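Local structure of probable glutathione S-transferase (Pseudomonas aeruginosa, 6JWK) at the interface of chains A and B. The protein catalyses the isomerisation of maleylpyruvate and belongs to the zeta class of the glutathione S-transferase superfamily. Numbering follows the deposited sequence. Chains: chain A/B, Probable glutathione S-transferase.

Contact 1: the interface of chains A and B. Residues chain A 65, 67-68, 71, 98; chain B 91, 94-95, 98.
B:Leu98 and A:Ala68 meet where helix 87-103 of chain B packs on the start of helix 66-76 of chain A, part of the dimer interface expected for this family. The leucine divides its work between two branches. CD1 of B:Leu98 presses on the first turn of the helix, 3.5 Å from the backbone N of A:Ala68 and 3.9 Å from CB of A:Leu67. CD2 of B:Leu98 instead meets CD2 of A:Leu98 tip to tip at 4.1 Å, the two leucines crossing at about a right angle. Because CG of B:Leu98 lies anti to its carbonyl carbon (chi1 -71°), the fork reaches both neighbours. The small methyl of A:Ala68 lets the partner helix come close: its CB lies 3.8 Å from CB of B:Leu94 and 3.7 Å from the backbone O of B:Ala91. Farther along, CD1 of B:Leu94 rests against the carboxylate of A:Asp71. A polar rim borders this apolar core. A:Gln65 slides antiparallel past B:Leu98 and crosses B:Glu95 nearly perpendicularly, while the bond from its backbone N to the glutamate carboxylate is weak. Water 1 joins the same two residues, 2.8 Å from the amide NE2 of A:Gln65 and 3.1 Å from carboxylate OE2 of B:Glu95.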
# COMPACT_ATOMS: atom_id res chain seq x y z
N GLN A 65 -4.44 -3.68 8.46
CA GLN A 65 -3.64 -2.89 7.48
C GLN A 65 -3.34 -1.51 8.10
O GLN A 65 -4.25 -0.68 8.31
CB GLN A 65 -4.38 -2.80 6.16
CG GLN A 65 -4.51 -4.13 5.44
CD GLN A 65 -3.20 -4.61 4.89
OE1 GLN A 65 -2.29 -3.82 4.58
NE2 GLN A 65 -3.11 -5.92 4.80
N LEU A 67 -2.15 1.32 7.14
CA LEU A 67 -2.57 2.61 6.55
C LEU A 67 -4.10 2.78 6.65
O LEU A 67 -4.55 3.90 6.80
CB LEU A 67 -2.13 2.84 5.10
CG LEU A 67 -0.66 2.70 4.72
CD1 LEU A 67 -0.41 3.52 3.48
CD2 LEU A 67 0.30 3.07 5.76
N ALA A 68 -4.90 1.72 6.62
CA ALA A 68 -6.36 1.80 6.87
C ALA A 68 -6.62 2.19 8.34
O ALA A 68 -7.54 3.02 8.61
CB ALA A 68 -7.02 0.48 6.54
N ASP A 71 -5.98 5.87 8.74
CA ASP A 71 -7.12 6.65 8.18
C ASP A 71 -8.30 6.61 9.17
O ASP A 71 -8.88 7.65 9.43
CB ASP A 71 -7.49 6.12 6.80
CG ASP A 71 -8.61 6.90 6.14
OD1 ASP A 71 -9.77 6.61 6.44
OD2 ASP A 71 -8.28 7.82 5.42
N LEU A 98 2.50 5.58 0.58
CA LEU A 98 2.32 4.32 -0.22
C LEU A 98 3.62 3.89 -0.88
O LEU A 98 3.83 2.68 -1.05
CB LEU A 98 1.22 4.54 -1.26
CG LEU A 98 -0.17 4.67 -0.67
CD1 LEU A 98 -1.09 5.35 -1.67
CD2 LEU A 98 -0.74 3.31 -0.28
N ALA B 91 -12.62 2.19 6.18
CA ALA B 91 -11.56 1.38 6.82
C ALA B 91 -11.60 -0.04 6.26
O ALA B 91 -10.56 -0.59 5.95
CB ALA B 91 -11.67 1.38 8.33
N LEU B 94 -10.47 0.05 2.49
CA LEU B 94 -8.99 0.26 2.44
C LEU B 94 -8.26 -0.97 2.96
O LEU B 94 -7.21 -1.29 2.40
CB LEU B 94 -8.58 1.52 3.21
CG LEU B 94 -9.14 2.82 2.63
CD1 LEU B 94 -8.82 4.01 3.56
CD2 LEU B 94 -8.58 3.04 1.24
N GLU B 95 -8.84 -1.71 3.89
CA GLU B 95 -8.19 -2.94 4.44
C GLU B 95 -8.02 -3.93 3.28
O GLU B 95 -6.92 -4.55 3.17
CB GLU B 95 -8.90 -3.53 5.65
CG GLU B 95 -8.32 -4.91 6.05
CD GLU B 95 -8.08 -5.32 7.50
OE1 GLU B 95 -9.07 -5.37 8.21
OE2 GLU B 95 -6.90 -5.76 7.89
N LEU B 98 -5.61 -2.54 0.43
CA LEU B 98 -4.20 -2.47 0.92
C LEU B 98 -3.69 -3.89 1.08
O LEU B 98 -2.51 -4.08 0.81
CB LEU B 98 -4.10 -1.69 2.22
CG LEU B 98 -4.34 -0.20 2.00
CD1 LEU B 98 -4.71 0.44 3.33
CD2 LEU B 98 -3.11 0.46 1.39
O HOH W 1 -5.07 -7.45 6.04

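Contact 2: the interface of chains A and B. Residues chain A 71-72, 75; chain B 87, 90, 94.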
# COMPACT_ATOMS: atom_id res chain seq x y z
N ASP A 71 -5.98 5.87 8.74
CA ASP A 71 -7.12 6.65 8.18
C ASP A 71 -8.30 6.61 9.17
O ASP A 71 -8.88 7.65 9.43
CB ASP A 71 -7.49 6.12 6.80
CG ASP A 71 -8.61 6.90 6.14
OD1 ASP A 71 -9.77 6.61 6.44
OD2 ASP A 71 -8.28 7.82 5.42
N TYR A 72 -8.63 5.45 9.69
CA TYR A 72 -9.71 5.23 10.67
C TYR A 72 -9.49 6.07 11.95
O TYR A 72 -10.39 6.76 12.40
CB TYR A 72 -9.74 3.77 11.05
CG TYR A 72 -10.90 3.38 11.92
CD1 TYR A 72 -12.21 3.61 11.51
CD2 TYR A 72 -10.68 2.72 13.12
CE1 TYR A 72 -13.28 3.21 12.30
CE2 TYR A 72 -11.74 2.31 13.92
CZ TYR A 72 -13.03 2.56 13.50
OH TYR A 72 -14.05 2.16 14.29
N ALA A 75 -10.83 9.46 11.80
CA ALA A 75 -12.30 9.51 12.00
C ALA A 75 -12.62 9.39 13.49
O ALA A 75 -13.49 10.14 13.98
CB ALA A 75 -13.00 8.43 11.19
N PRO B 87 -16.82 6.20 7.73
CA PRO B 87 -15.49 5.87 8.24
C PRO B 87 -15.21 4.38 8.42
O PRO B 87 -14.17 3.89 8.02
CB PRO B 87 -15.43 6.51 9.64
CG PRO B 87 -16.40 7.64 9.54
CD PRO B 87 -17.50 7.15 8.64
N ARG B 90 -15.12 2.87 4.95
CA ARG B 90 -13.84 3.27 4.31
C ARG B 90 -12.70 2.38 4.86
O ARG B 90 -11.92 1.82 4.03
CB ARG B 90 -13.57 4.76 4.53
CG ARG B 90 -12.25 5.19 3.87
CD ARG B 90 -12.02 6.67 3.77
NE ARG B 90 -12.10 7.29 5.06
CZ ARG B 90 -13.17 7.89 5.56
NH1 ARG B 90 -13.11 8.44 6.76
NH2 ARG B 90 -14.31 7.96 4.86
N LEU B 94 -10.47 0.05 2.49
CA LEU B 94 -8.99 0.26 2.44
C LEU B 94 -8.26 -0.97 2.96
O LEU B 94 -7.21 -1.29 2.40
CB LEU B 94 -8.58 1.52 3.21
CG LEU B 94 -9.14 2.82 2.63
CD1 LEU B 94 -8.82 4.01 3.56
CD2 LEU B 94 -8.58 3.04 1.24
O HOH W 2 -11.79 5.33 8.08
O HOH W 3 -10.60 9.15 8.00
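A:Asp71 and B:Arg90 form a salt bridge between helix 66-76 of chain A and helix 87-103 of chain B, an example of a charged pair bordering a hydrophobic dimer seam. The guanidinium NE of B:Arg90 donates to carboxylate OD1 of A:Asp71 over 2.8 Å, at 159° at the hydrogen. OD1 is met on its syn side, and the acid lies at the edge of the guanidinium, nearly in its plane. The two flat groups are nonetheless turned 77° apart, so the pairing is a one-point bond through NE rather than a flat two-pronged match. After an extended first part of the arginine chain, a bend at chi3 (56°) turns NE toward the acid. Two waters extend the polar link. Water 2 sits 2.9 Å from OD1 of A:Asp71 and 2.8 Å from the backbone O of B:Pro87, at the edge of the A:Tyr72 ring. Water 3 connects NH1 of B:Arg90, at 2.9 Å, to the backbone O of A:Asp71, at 2.7 Å. The apolar contribution is compact: CB of A:Ala75 abuts CB of B:Pro87 at 3.5 Å, a tight fit at the first turn of the partner helix. Together these contacts are likely to help set the relative position of the two helices and to hold the outer part of the dimer seam.

Contact 3: the interface of chains A and B. Residues chain A 116, 122, 126, 130; chain B 116, 120, 122.
B:Leu120 stands at the end of helix 110-120, and its side chain enters chain A beside A:Ile122, whose extended backbone leads into helix 124-149. The contact illustrates how a leucine at a helix terminus can make a cross-chain contact through carbon atoms alone. CG of B:Leu120 is anti to its carbonyl carbon (chi1 -66°), and both methyls of the fork find partners. CD2 of B:Leu120 is held between the branches of A:Ile122, 3.7 Å from CG2 and 3.9 Å from CD1, and also lies 4.0 Å from CB of A:Asp126, where the methylene rather than the carboxylate faces it. CD1 of B:Leu120 turns instead toward the benzenoid edge of A:Trp130, 4.2 Å from CE3. Farther along that rim, CD2 of B:Leu116 approaches CZ3 of A:Trp130 at 3.8 Å, below the ring plane and beyond its edge. The same face of the indole carries A:Leu116 from its own chain, with CD1 3.6 Å from the plane and over the centre; this leucine of the same chain braces the ring against which the partner packs. Near the two-fold axis equivalent residues approach each other more loosely. CD2 of A:Leu116 lies 4.3 Å from CD2 of B:Leu116, and the CD1 atoms of A:Ile122 and B:Ile122 are also 4.3 Å apart.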
# COMPACT_ATOMS: atom_id res chain seq x y z
N LEU A 116 13.05 -16.52 1.23
CA LEU A 116 14.29 -16.49 0.40
C LEU A 116 15.31 -17.51 0.96
O LEU A 116 15.95 -18.22 0.18
CB LEU A 116 14.86 -15.06 0.38
CG LEU A 116 14.12 -14.07 -0.52
CD1 LEU A 116 14.57 -12.64 -0.25
CD2 LEU A 116 14.27 -14.38 -2.01
N ILE A 122 18.84 -18.65 -0.32
CA ILE A 122 19.66 -17.43 -0.58
C ILE A 122 20.39 -17.13 0.74
O ILE A 122 19.69 -17.12 1.80
CB ILE A 122 18.76 -16.29 -1.11
CG1 ILE A 122 17.86 -16.77 -2.25
CG2 ILE A 122 19.58 -15.10 -1.55
CD1 ILE A 122 18.60 -17.07 -3.55
N ASP A 126 23.44 -12.30 0.16
CA ASP A 126 22.54 -12.07 -0.99
C ASP A 126 21.24 -11.43 -0.48
O ASP A 126 20.70 -10.60 -1.21
CB ASP A 126 22.29 -13.38 -1.74
CG ASP A 126 23.48 -13.80 -2.58
OD1 ASP A 126 23.98 -12.96 -3.32
OD2 ASP A 126 23.87 -14.97 -2.47
N TRP A 130 19.66 -7.85 -1.45
CA TRP A 130 18.23 -7.74 -1.83
C TRP A 130 17.65 -6.59 -1.01
O TRP A 130 17.12 -5.65 -1.64
CB TRP A 130 17.54 -9.08 -1.56
CG TRP A 130 16.06 -9.04 -1.42
CD1 TRP A 130 15.35 -8.66 -0.31
CD2 TRP A 130 15.10 -9.52 -2.37
NE1 TRP A 130 14.02 -8.87 -0.53
CE2 TRP A 130 13.83 -9.39 -1.78
CE3 TRP A 130 15.19 -10.05 -3.66
CZ2 TRP A 130 12.65 -9.73 -2.45
CZ3 TRP A 130 14.03 -10.40 -4.31
CH2 TRP A 130 12.78 -10.21 -3.73
N LEU B 116 14.63 -11.60 -9.35
CA LEU B 116 14.77 -13.04 -8.99
C LEU B 116 15.52 -13.77 -10.13
O LEU B 116 16.39 -14.60 -9.82
CB LEU B 116 13.40 -13.68 -8.71
CG LEU B 116 12.74 -13.33 -7.37
CD1 LEU B 116 11.36 -13.99 -7.26
CD2 LEU B 116 13.60 -13.71 -6.17
N LEU B 120 19.37 -13.47 -8.86
CA LEU B 120 19.50 -14.66 -7.99
C LEU B 120 19.41 -15.95 -8.83
O LEU B 120 19.54 -17.03 -8.24
CB LEU B 120 18.47 -14.60 -6.85
CG LEU B 120 18.69 -13.45 -5.86
CD1 LEU B 120 17.47 -13.26 -4.98
CD2 LEU B 120 19.94 -13.68 -5.00
N ILE B 122 16.89 -17.49 -10.32
CA ILE B 122 15.73 -18.38 -9.97
C ILE B 122 15.00 -18.73 -11.27
O ILE B 122 14.70 -17.77 -12.04
CB ILE B 122 14.81 -17.68 -8.95
CG1 ILE B 122 15.58 -17.17 -7.73
CG2 ILE B 122 13.65 -18.59 -8.54
CD1 ILE B 122 16.27 -18.27 -6.93

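Contact 4: the interface of chains A and B. Residues chain A 126, 129-130, 133-134; chain B 115, 120.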
# COMPACT_ATOMS: atom_id res chain seq x y z
N ASP A 126 23.44 -12.30 0.16
CA ASP A 126 22.54 -12.07 -0.99
C ASP A 126 21.24 -11.43 -0.48
O ASP A 126 20.70 -10.60 -1.21
CB ASP A 126 22.29 -13.38 -1.74
CG ASP A 126 23.48 -13.80 -2.58
OD1 ASP A 126 23.98 -12.96 -3.32
OD2 ASP A 126 23.87 -14.97 -2.47
N ARG A 129 21.96 -7.73 0.15
CA ARG A 129 21.95 -7.00 -1.15
C ARG A 129 20.51 -6.86 -1.69
O ARG A 129 20.21 -5.90 -2.42
CB ARG A 129 22.79 -7.73 -2.19
CG ARG A 129 24.27 -7.82 -1.83
CD ARG A 129 25.06 -8.62 -2.86
NE ARG A 129 26.20 -9.31 -2.25
CZ ARG A 129 27.34 -8.72 -1.85
NH1 ARG A 129 27.51 -7.41 -1.96
NH2 ARG A 129 28.31 -9.45 -1.32
N TRP A 130 19.66 -7.85 -1.45
CA TRP A 130 18.23 -7.74 -1.83
C TRP A 130 17.65 -6.59 -1.01
O TRP A 130 17.12 -5.65 -1.64
CB TRP A 130 17.54 -9.08 -1.56
CG TRP A 130 16.06 -9.04 -1.42
CD1 TRP A 130 15.35 -8.66 -0.31
CD2 TRP A 130 15.10 -9.52 -2.37
NE1 TRP A 130 14.02 -8.87 -0.53
CE2 TRP A 130 13.83 -9.39 -1.78
CE3 TRP A 130 15.19 -10.05 -3.66
CZ2 TRP A 130 12.65 -9.73 -2.45
CZ3 TRP A 130 14.03 -10.40 -4.31
CH2 TRP A 130 12.78 -10.21 -3.73
N HIS A 133 18.96 -3.25 -1.98
CA HIS A 133 18.49 -2.81 -3.33
C HIS A 133 17.11 -2.12 -3.21
O HIS A 133 16.98 -0.98 -3.70
CB HIS A 133 18.42 -3.99 -4.31
CG HIS A 133 17.89 -3.62 -5.65
ND1 HIS A 133 18.61 -2.85 -6.53
CD2 HIS A 133 16.71 -3.88 -6.26
CE1 HIS A 133 17.90 -2.65 -7.64
NE2 HIS A 133 16.73 -3.27 -7.50
N TRP A 134 16.13 -2.73 -2.55
CA TRP A 134 14.75 -2.14 -2.52
C TRP A 134 14.77 -0.87 -1.65
O TRP A 134 14.03 0.03 -2.01
CB TRP A 134 13.69 -3.17 -2.07
CG TRP A 134 13.75 -4.44 -2.88
CD1 TRP A 134 14.07 -5.68 -2.44
CD2 TRP A 134 13.57 -4.56 -4.30
NE1 TRP A 134 14.11 -6.57 -3.48
CE2 TRP A 134 13.81 -5.91 -4.63
CE3 TRP A 134 13.21 -3.67 -5.31
CZ2 TRP A 134 13.68 -6.38 -5.93
CZ3 TRP A 134 13.12 -4.13 -6.60
CH2 TRP A 134 13.32 -5.47 -6.90
N TYR B 115 14.44 -9.17 -10.90
CA TYR B 115 15.51 -9.34 -9.87
C TYR B 115 15.70 -10.83 -9.59
O TYR B 115 16.87 -11.27 -9.54
CB TYR B 115 15.25 -8.58 -8.57
CG TYR B 115 16.43 -8.50 -7.64
CD1 TYR B 115 16.75 -9.55 -6.79
CD2 TYR B 115 17.22 -7.35 -7.55
CE1 TYR B 115 17.83 -9.49 -5.93
CE2 TYR B 115 18.29 -7.26 -6.67
CZ TYR B 115 18.60 -8.33 -5.86
OH TYR B 115 19.66 -8.29 -4.98
N LEU B 120 19.37 -13.47 -8.86
CA LEU B 120 19.50 -14.66 -7.99
C LEU B 120 19.41 -15.95 -8.83
O LEU B 120 19.54 -17.03 -8.24
CB LEU B 120 18.47 -14.60 -6.85
CG LEU B 120 18.69 -13.45 -5.86
CD1 LEU B 120 17.47 -13.26 -4.98
CD2 LEU B 120 19.94 -13.68 -5.00
O HOH W 4 20.54 -10.43 -3.60
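Helix 124-149 of chain A receives B:Tyr115 from helix 110-120 of chain B, its phenol lying along a cradle of A:Trp130, A:His133 and A:Trp134. This is an instructive case of one aromatic side chain being read by residues on successive helical turns. CG of B:Tyr115 is anti to its backbone N (chi1 -167°), which carries the ring out toward the partner helix. The edge of A:Trp130 points at one face of the phenol near its rim, CE3 lying 3.5 Å from CE1 of B:Tyr115; the planes stand 84° apart with centroids separated by 5.4 Å. On the same face but toward the opposite rim, CD2 of A:His133 lies 3.7 Å from CD2 of B:Tyr115, these two side chains running past each other in opposite directions. A:Trp134 supports the base, its CZ2 3.8 Å from CB of B:Tyr115. Within chain A, A:Trp134 turns its edge to A:Trp130, with NE1 3.2 Å above the centre of the A:Trp130 indole. At the far end the phenol oxygen OH of B:Tyr115 comes to 3.5 Å from CA of A:Trp130. Water 4 is 2.7 Å from this OH; its link onward to the backbone O of A:Asp126 is modelled implausibly short and is doubtful. The interlocked aromatic side chains join the two C-terminal domains and would steady the dimer at this end.

Two clusters emerge. Contacts 1 and 2 lie about 8 Å apart between the centres of their C-alpha atoms and share A:Asp71 and B:Leu94, forming one continuous seam between helices 66-76 and 87-103. Contacts 3 and 4, about 6 Å apart on the same measure, share A:Asp126, A:Trp130 and B:Leu120, so one stretch of helix 124-149 serves both. The centres of contacts 2 and 3 are about 37 Å apart. Two-fold symmetry repeats every contact with the chains exchanged; such widely spaced attachment should restrict rocking of the subunits in the dimer, the usual assembly of this family.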